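Local coordinates for putative Outer membrane protein (Helicobacter pylori, PDB 6GW5) that probably binds sialylated Lewis-type glycans on host cells as the extracellular adhesin domain of SabA, a Hop-family outer membrane protein, at residues 17-22 / 404-409; 28-33 / 396-401. All coordinates share one frame; numbering follows the deposited sequence.

Interaction 1: 17-22 / 404-409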
ATOM      1  N   GLN A  17      29.338 -19.022   9.150  1.00 45.10           N
ATOM      2  CA  GLN A  17      28.616 -17.940   8.555  1.00 46.52           C
ATOM      3  C   GLN A  17      29.003 -17.806   7.087  1.00 38.82           C
ATOM      4  O   GLN A  17      28.126 -17.658   6.265  1.00 37.00           O
ATOM      5  CB  GLN A  17      28.568 -16.655   9.417  1.00 45.21           C
ATOM      6  CG  GLN A  17      29.117 -15.364   8.812  1.00 51.41           C
ATOM      7  CD  GLN A  17      28.455 -14.851   7.525  1.00 46.16           C
ATOM      8  OE1 GLN A  17      29.185 -14.586   6.587  1.00 48.57           O
ATOM      9  NE2 GLN A  17      27.128 -14.708   7.464  1.00 44.15           N
ATOM     10  N   TYR A  18      30.278 -17.919   6.734  1.00 41.77           N
ATOM     11  CA  TYR A  18      30.649 -17.798   5.300  1.00 39.56           C
ATOM     12  C   TYR A  18      29.905 -18.848   4.463  1.00 36.18           C
ATOM     13  O   TYR A  18      29.519 -18.592   3.317  1.00 32.89           O
ATOM     14  CB  TYR A  18      32.157 -17.945   5.060  1.00 39.14           C
ATOM     15  CG  TYR A  18      33.071 -16.816   5.533  1.00 44.62           C
ATOM     16  CD1 TYR A  18      32.731 -15.462   5.362  1.00 46.52           C
ATOM     17  CD2 TYR A  18      34.338 -17.111   6.073  1.00 44.71           C
ATOM     18  CE1 TYR A  18      33.589 -14.449   5.773  1.00 45.23           C
ATOM     19  CE2 TYR A  18      35.211 -16.111   6.455  1.00 43.82           C
ATOM     20  CZ  TYR A  18      34.832 -14.785   6.314  1.00 46.49           C
ATOM     21  OH  TYR A  18      35.694 -13.790   6.732  1.00 48.29           O
ATOM     22  N   LEU A  19      29.754 -20.040   5.032  1.00 37.15           N
ATOM     23  CA  LEU A  19      29.116 -21.139   4.327  1.00 38.66           C
ATOM     24  C   LEU A  19      27.631 -20.886   4.162  1.00 36.82           C
ATOM     25  O   LEU A  19      27.045 -21.275   3.180  1.00 41.36           O
ATOM     26  CB  LEU A  19      29.344 -22.448   5.055  1.00 39.92           C
ATOM     27  CG  LEU A  19      30.812 -22.865   5.179  1.00 41.18           C
ATOM     28  CD1 LEU A  19      30.943 -24.149   5.993  1.00 40.25           C
ATOM     29  CD2 LEU A  19      31.511 -23.037   3.836  1.00 43.42           C
ATOM     30  N   ASN A  20      27.001 -20.257   5.124  1.00 36.29           N
ATOM     31  CA  ASN A  20      25.589 -19.967   4.975  1.00 36.23           C
ATOM     32  C   ASN A  20      25.397 -18.948   3.917  1.00 34.60           C
ATOM     33  O   ASN A  20      24.433 -19.001   3.176  1.00 32.90           O
ATOM     34  CB  ASN A  20      24.995 -19.476   6.279  1.00 39.23           C
ATOM     35  CG  ASN A  20      24.647 -20.616   7.216  1.00 40.75           C
ATOM     36  OD1 ASN A  20      25.428 -21.004   8.024  1.00 45.02           O
ATOM     37  ND2 ASN A  20      23.483 -21.169   7.056  1.00 47.43           N
ATOM     38  N   GLN A  21      26.347 -18.012   3.878  1.00 34.92           N
ATOM     39  CA  GLN A  21      26.359 -16.897   2.951  1.00 33.44           C
ATOM     40  C   GLN A  21      26.509 -17.446   1.527  1.00 34.77           C
ATOM     41  O   GLN A  21      25.794 -17.069   0.621  1.00 33.55           O
ATOM     42  CB  GLN A  21      27.530 -15.952   3.339  1.00 30.32           C
ATOM     43  CG  GLN A  21      27.547 -14.601   2.670  1.00 30.79           C
ATOM     44  CD  GLN A  21      26.541 -13.593   3.237  1.00 30.77           C
ATOM     45  OE1 GLN A  21      25.991 -13.752   4.351  1.00 31.58           O
ATOM     46  NE2 GLN A  21      26.320 -12.539   2.492  1.00 29.16           N
ATOM     47  N   VAL A  22      27.448 -18.346   1.332  1.00 34.90           N
ATOM     48  CA  VAL A  22      27.625 -18.873   0.024  1.00 35.44           C
ATOM     49  C   VAL A  22      26.357 -19.572  -0.452  1.00 36.60           C
ATOM     50  O   VAL A  22      25.930 -19.361  -1.590  1.00 33.84           O
ATOM     51  CB  VAL A  22      28.824 -19.816  -0.006  1.00 37.04           C
ATOM     52  CG1 VAL A  22      28.828 -20.642  -1.298  1.00 37.52           C
ATOM     53  CG2 VAL A  22      30.101 -18.996   0.142  1.00 33.87           C
ATOM     54  N   GLU A 404      28.866 -33.405   5.269  1.00 75.13           N
ATOM     55  CA  GLU A 404      29.381 -34.095   6.498  1.00 76.30           C
ATOM     56  C   GLU A 404      30.179 -33.095   7.320  1.00 67.06           C
ATOM     57  O   GLU A 404      29.949 -32.923   8.504  1.00 64.75           O
ATOM     58  CB  GLU A 404      30.298 -35.344   6.273  1.00 80.83           C
ATOM     59  CG  GLU A 404      30.244 -36.104   4.949  1.00 88.99           C
ATOM     60  CD  GLU A 404      28.868 -36.690   4.599  1.00100.69           C
ATOM     61  OE1 GLU A 404      28.506 -36.573   3.407  1.00 99.38           O
ATOM     62  OE2 GLU A 404      28.145 -37.261   5.471  1.00 99.82           O
ATOM     63  N   GLN A 405      31.112 -32.428   6.659  1.00 62.35           N
ATOM     64  CA  GLN A 405      32.019 -31.537   7.342  1.00 58.96           C
ATOM     65  C   GLN A 405      31.274 -30.307   7.867  1.00 56.79           C
ATOM     66  O   GLN A 405      31.617 -29.773   8.929  1.00 57.10           O
ATOM     67  CB  GLN A 405      33.168 -31.136   6.424  1.00 61.83           C
ATOM     68  CG  GLN A 405      33.992 -32.280   5.844  1.00 60.14           C
ATOM     69  CD  GLN A 405      35.031 -31.789   4.856  1.00 63.11           C
ATOM     70  OE1 GLN A 405      34.915 -31.997   3.655  1.00 66.45           O
ATOM     71  NE2 GLN A 405      36.053 -31.111   5.366  1.00 64.77           N
ATOM     72  N   GLN A 406      30.243 -29.870   7.153  1.00 56.10           N
ATOM     73  CA  GLN A 406      29.458 -28.742   7.619  1.00 60.92           C
ATOM     74  C   GLN A 406      28.627 -29.165   8.821  1.00 62.34           C
ATOM     75  O   GLN A 406      28.509 -28.417   9.784  1.00 60.96           O
ATOM     76  CB  GLN A 406      28.546 -28.187   6.522  1.00 57.89           C
ATOM     77  CG  GLN A 406      27.623 -27.072   7.007  1.00 59.16           C
ATOM     78  CD  GLN A 406      26.852 -26.410   5.882  1.00 59.63           C
ATOM     79  OE1 GLN A 406      26.354 -27.081   4.971  1.00 50.13           O
ATOM     80  NE2 GLN A 406      26.756 -25.073   5.939  1.00 61.15           N
ATOM     81  N   SER A 407      28.026 -30.342   8.737  1.00 64.49           N
ATOM     82  CA  SER A 407      27.310 -30.922   9.868  1.00 69.78           C
ATOM     83  C   SER A 407      28.228 -31.023  11.096  1.00 68.74           C
ATOM     84  O   SER A 407      27.876 -30.559  12.187  1.00 60.97           O
ATOM     85  CB  SER A 407      26.763 -32.297   9.481  1.00 74.85           C
ATOM     86  OG  SER A 407      25.872 -32.795  10.454  1.00 77.28           O
ATOM     87  N   ASN A 408      29.414 -31.603  10.899  1.00 65.91           N
ATOM     88  CA  ASN A 408      30.428 -31.674  11.959  1.00 68.15           C
ATOM     89  C   ASN A 408      30.685 -30.307  12.576  1.00 68.64           C
ATOM     90  O   ASN A 408      30.731 -30.158  13.787  1.00 71.68           O
ATOM     91  CB  ASN A 408      31.781 -32.242  11.435  1.00 68.38           C
ATOM     92  CG  ASN A 408      31.779 -33.763  11.242  1.00 69.98           C
ATOM     93  OD1 ASN A 408      30.921 -34.475  11.747  1.00 69.05           O
ATOM     94  ND2 ASN A 408      32.758 -34.255  10.507  1.00 68.25           N
ATOM     95  N   LEU A 409      30.914 -29.321  11.724  1.00 70.03           N
ATOM     96  CA  LEU A 409      31.233 -27.975  12.176  1.00 64.19           C
ATOM     97  C   LEU A 409      30.112 -27.420  13.022  1.00 64.22           C
ATOM     98  O   LEU A 409      30.352 -26.814  14.042  1.00 65.36           O
ATOM     99  CB  LEU A 409      31.458 -27.077  10.961  1.00 62.62           C
ATOM    100  CG  LEU A 409      31.841 -25.636  11.235  1.00 55.41           C
ATOM    101  CD1 LEU A 409      33.272 -25.523  11.737  1.00 52.23           C
ATOM    102  CD2 LEU A 409      31.666 -24.831   9.972  1.00 55.30           C
TER

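Interaction 2: 28-33 / 396-401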
ATOM      1  N   SER A  28      20.538 -16.903  -4.993  1.00 29.25           N
ATOM      2  CA  SER A  28      20.275 -15.621  -5.606  1.00 28.21           C
ATOM      3  C   SER A  28      20.824 -15.583  -6.988  1.00 28.55           C
ATOM      4  O   SER A  28      20.155 -15.063  -7.890  1.00 27.86           O
ATOM      5  CB  SER A  28      20.779 -14.449  -4.749  1.00 27.39           C
ATOM      6  OG  SER A  28      19.929 -14.257  -3.583  1.00 27.09           O
ATOM      7  N   ILE A  29      22.024 -16.152  -7.169  1.00 28.66           N
ATOM      8  CA  ILE A  29      22.641 -16.132  -8.473  1.00 30.87           C
ATOM      9  C   ILE A  29      21.819 -17.003  -9.420  1.00 33.91           C
ATOM     10  O   ILE A  29      21.595 -16.618 -10.567  1.00 32.27           O
ATOM     11  CB  ILE A  29      24.140 -16.504  -8.399  1.00 33.74           C
ATOM     12  CG1 ILE A  29      24.928 -15.349  -7.715  1.00 31.97           C
ATOM     13  CG2 ILE A  29      24.704 -16.751  -9.799  1.00 32.56           C
ATOM     14  CD1 ILE A  29      26.329 -15.708  -7.270  1.00 29.82           C
ATOM     15  N   GLN A  30      21.315 -18.142  -8.925  1.00 34.89           N
ATOM     16  CA  GLN A  30      20.557 -19.045  -9.792  1.00 35.91           C
ATOM     17  C   GLN A  30      19.300 -18.395 -10.300  1.00 33.91           C
ATOM     18  O   GLN A  30      19.003 -18.466 -11.466  1.00 29.60           O
ATOM     19  CB  GLN A  30      20.276 -20.351  -9.105  1.00 36.59           C
ATOM     20  CG  GLN A  30      21.544 -21.188  -9.015  1.00 47.86           C
ATOM     21  CD  GLN A  30      21.437 -22.350  -8.015  1.00 56.43           C
ATOM     22  OE1 GLN A  30      22.428 -22.703  -7.350  1.00 54.52           O
ATOM     23  NE2 GLN A  30      20.225 -22.950  -7.907  1.00 52.87           N
ATOM     24  N   ASN A  31      18.591 -17.749  -9.384  1.00 33.64           N
ATOM     25  CA  ASN A  31      17.389 -17.034  -9.699  1.00 33.82           C
ATOM     26  C   ASN A  31      17.597 -16.006 -10.779  1.00 33.35           C
ATOM     27  O   ASN A  31      16.878 -15.968 -11.752  1.00 33.02           O
ATOM     28  CB  ASN A  31      16.858 -16.321  -8.448  1.00 38.33           C
ATOM     29  CG  ASN A  31      16.358 -17.276  -7.405  1.00 34.89           C
ATOM     30  OD1 ASN A  31      16.231 -18.470  -7.652  1.00 40.51           O
ATOM     31  ND2 ASN A  31      16.177 -16.785  -6.221  1.00 31.09           N
ATOM     32  N   ALA A  32      18.616 -15.192 -10.624  1.00 33.96           N
ATOM     33  CA  ALA A  32      18.898 -14.198 -11.620  1.00 33.89           C
ATOM     34  C   ALA A  32      19.206 -14.800 -13.016  1.00 36.06           C
ATOM     35  O   ALA A  32      18.869 -14.204 -14.011  1.00 38.42           O
ATOM     36  CB  ALA A  32      20.021 -13.342 -11.146  1.00 31.96           C
ATOM     37  N   ASN A  33      19.815 -15.974 -13.067  1.00 36.86           N
ATOM     38  CA  ASN A  33      20.147 -16.665 -14.332  1.00 39.33           C
ATOM     39  C   ASN A  33      19.032 -17.588 -14.771  1.00 37.54           C
ATOM     40  O   ASN A  33      19.138 -18.255 -15.787  1.00 40.57           O
ATOM     41  CB  ASN A  33      21.406 -17.532 -14.176  1.00 38.02           C
ATOM     42  CG  ASN A  33      22.645 -16.705 -14.026  1.00 39.11           C
ATOM     43  OD1 ASN A  33      22.925 -15.861 -14.848  1.00 40.91           O
ATOM     44  ND2 ASN A  33      23.378 -16.914 -12.957  1.00 41.90           N
ATOM     45  N   GLN A 396      30.673 -21.390 -12.854  1.00 39.74           N
ATOM     46  CA  GLN A 396      31.652 -20.597 -12.139  1.00 39.54           C
ATOM     47  C   GLN A 396      31.377 -20.315 -10.647  1.00 39.23           C
ATOM     48  O   GLN A 396      32.298 -20.019  -9.865  1.00 43.16           O
ATOM     49  CB  GLN A 396      31.629 -19.260 -12.806  1.00 41.09           C
ATOM     50  CG  GLN A 396      32.960 -18.757 -13.188  1.00 49.06           C
ATOM     51  CD  GLN A 396      32.840 -17.405 -13.847  1.00 51.94           C
ATOM     52  OE1 GLN A 396      31.920 -17.138 -14.650  1.00 49.16           O
ATOM     53  NE2 GLN A 396      33.732 -16.529 -13.472  1.00 58.34           N
ATOM     54  N   TYR A 397      30.102 -20.293 -10.287  1.00 39.98           N
ATOM     55  CA  TYR A 397      29.702 -19.848  -8.959  1.00 41.67           C
ATOM     56  C   TYR A 397      29.046 -20.965  -8.136  1.00 41.69           C
ATOM     57  O   TYR A 397      28.664 -20.754  -7.002  1.00 39.89           O
ATOM     58  CB  TYR A 397      28.801 -18.622  -9.113  1.00 39.94           C
ATOM     59  CG  TYR A 397      29.448 -17.476  -9.885  1.00 40.36           C
ATOM     60  CD1 TYR A 397      30.591 -16.810  -9.376  1.00 40.57           C
ATOM     61  CD2 TYR A 397      28.930 -17.050 -11.118  1.00 36.44           C
ATOM     62  CE1 TYR A 397      31.174 -15.748 -10.066  1.00 39.44           C
ATOM     63  CE2 TYR A 397      29.501 -16.002 -11.814  1.00 36.13           C
ATOM     64  CZ  TYR A 397      30.614 -15.360 -11.297  1.00 40.35           C
ATOM     65  OH  TYR A 397      31.148 -14.341 -12.020  1.00 43.20           O
ATOM     66  N   ASN A 398      29.026 -22.184  -8.677  1.00 42.50           N
ATOM     67  CA  ASN A 398      28.327 -23.271  -8.073  1.00 39.10           C
ATOM     68  C   ASN A 398      29.194 -24.019  -7.072  1.00 37.63           C
ATOM     69  O   ASN A 398      29.514 -25.163  -7.220  1.00 40.10           O
ATOM     70  CB  ASN A 398      27.838 -24.147  -9.181  1.00 42.33           C
ATOM     71  CG  ASN A 398      26.826 -25.158  -8.727  1.00 46.13           C
ATOM     72  OD1 ASN A 398      26.215 -25.026  -7.669  1.00 53.42           O
ATOM     73  ND2 ASN A 398      26.627 -26.176  -9.545  1.00 47.16           N
ATOM     74  N   TYR A 399      29.557 -23.343  -6.004  1.00 42.19           N
ATOM     75  CA  TYR A 399      30.473 -23.920  -5.010  1.00 44.90           C
ATOM     76  C   TYR A 399      29.830 -25.101  -4.330  1.00 42.99           C
ATOM     77  O   TYR A 399      28.633 -25.079  -4.133  1.00 43.34           O
ATOM     78  CB  TYR A 399      30.836 -22.881  -3.953  1.00 42.87           C
ATOM     79  CG  TYR A 399      31.611 -21.756  -4.551  1.00 42.90           C
ATOM     80  CD1 TYR A 399      32.956 -21.909  -4.829  1.00 45.59           C
ATOM     81  CD2 TYR A 399      31.007 -20.545  -4.863  1.00 43.16           C
ATOM     82  CE1 TYR A 399      33.683 -20.886  -5.417  1.00 45.68           C
ATOM     83  CE2 TYR A 399      31.719 -19.508  -5.431  1.00 41.54           C
ATOM     84  CZ  TYR A 399      33.044 -19.687  -5.723  1.00 44.13           C
ATOM     85  OH  TYR A 399      33.758 -18.666  -6.287  1.00 44.69           O
ATOM     86  N   GLN A 400      30.607 -26.129  -3.996  1.00 45.82           N
ATOM     87  CA  GLN A 400      30.076 -27.277  -3.235  1.00 46.91           C
ATOM     88  C   GLN A 400      30.579 -27.217  -1.863  1.00 40.38           C
ATOM     89  O   GLN A 400      31.760 -27.092  -1.627  1.00 40.96           O
ATOM     90  CB  GLN A 400      30.416 -28.643  -3.848  1.00 49.78           C
ATOM     91  CG  GLN A 400      29.840 -28.844  -5.261  1.00 60.33           C
ATOM     92  CD  GLN A 400      28.316 -28.527  -5.454  1.00 67.09           C
ATOM     93  OE1 GLN A 400      27.940 -27.525  -6.070  1.00 63.59           O
ATOM     94  NE2 GLN A 400      27.456 -29.422  -4.988  1.00 68.37           N
ATOM     95  N   ILE A 401      29.646 -27.233  -0.950  1.00 42.51           N
ATOM     96  CA  ILE A 401      29.948 -27.337   0.455  1.00 44.39           C
ATOM     97  C   ILE A 401      29.713 -28.774   0.883  1.00 45.96           C
ATOM     98  O   ILE A 401      28.609 -29.304   0.767  1.00 45.15           O
ATOM     99  CB  ILE A 401      29.020 -26.412   1.259  1.00 45.85           C
ATOM    100  CG1 ILE A 401      29.292 -24.943   0.880  1.00 42.88           C
ATOM    101  CG2 ILE A 401      29.180 -26.638   2.774  1.00 46.48           C
ATOM    102  CD1 ILE A 401      28.066 -24.097   0.925  1.00 42.10           C
TER

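Interaction 1: 17-22 / 404-409
L19 of helix 3-32 reaches across to Q406 and L409 of helix 403-415. It can be followed outward from its backbone. CB meets the amide end of Q406 first, with L19 CB 3.8 Å from Q406 NE2. Beyond CB the chain is extended, with CD1 anti to CA (chi2 177°), and this carries CD1 outward to L409. At the tip, CD1 of L19 comes 4.1 Å from CD2 of L409. These two leucine side chains cross obliquely and touch through one methyl each. The leucine also packs on I382 and I383, so the strand 383-384 region covers part of it.

Q406 arrives from the second helix as an extended chain. Its CG is anti to the backbone N (chi1 175°), and this carries the amide up to the base of L19. No hydrogen bond joins the two segments. L409 has further neighbours one and two turns earlier on helix 3-32, namely Y12, L15 and S16. The helices keep some distance at this level, with the CA atoms of L19 and Q406 8.3 Å apart. This is helix-on-helix packing near the two chain ends, where the C-terminal helix lies against a predicted coiled-coil helix.

Interaction 2: 28-33 / 396-401
This is a small, mainly apolar contact between the C-terminal end of helix 3-32 and the loop that leads into strand 400-401. It buries 104 Å² in all, summed over both segments. I29 and Y397 carry most of it. Their CA atoms, I29 CA and Y397 CA, are 8.0 Å apart, and the side chains fill the interval. CD1 of I29 lies 4.2 Å from CB of Y397. The ethyl branch of I29 is extended, with CD1 anti to CA (chi2 166°), and this brings the methyl to the base of the tyrosine. The other branch, CG2, approaches the Y397 ring obliquely. Q396, the residue before it, places its CB 3.8 Å above the plane of the Y397 ring, over its centre. Helix 348-370 adjoins both partners: I29 packs on I355 and Y397 on Q352.

Beyond Y397 the loop bends sharply in an inverse gamma turn centred on N398. The bond that closes it, Y399 N to Y397 O, is weak even though it spans just 2.9 Å. The turn leads into a two-stranded antiparallel sheet, in which Q400 forms backbone hydrogen bonds with T384.

Polar side chains meet more loosely at the margin. Q30 extends beyond CG, with CD anti to CB (chi2 165°), and so spans the gap to the turn. OE1 of Q30 stands 4.5 Å from OD1 of N398. Both atoms are modelled as oxygens, and no hydrogen bond crosses between the segments. The amide nitrogen of N398 is instead bonded within its own loop, to A394 O. In the first segment, N33 N donates to I29 O at 3.1 Å.

How the interactions relate
From the N terminus, helix 3-32 supplies the first segment of both contacts, 17-22 and then 28-33. The chain next runs through most of the domain, including the long helices in between, before it returns. It then meets the later part of helix 3-32 first, through 396-401, and the earlier part second, through 404-409. Interaction 2 is therefore nested inside the loop closed by interaction 1. Together they hold the C-terminal loop, strand 400-401 and helix 403-415 along the N-terminal helix 3-32. The centres of the two interactions are about 16 Å apart. They also touch: V22 packs on Y399 and I401, and Q406 on I401.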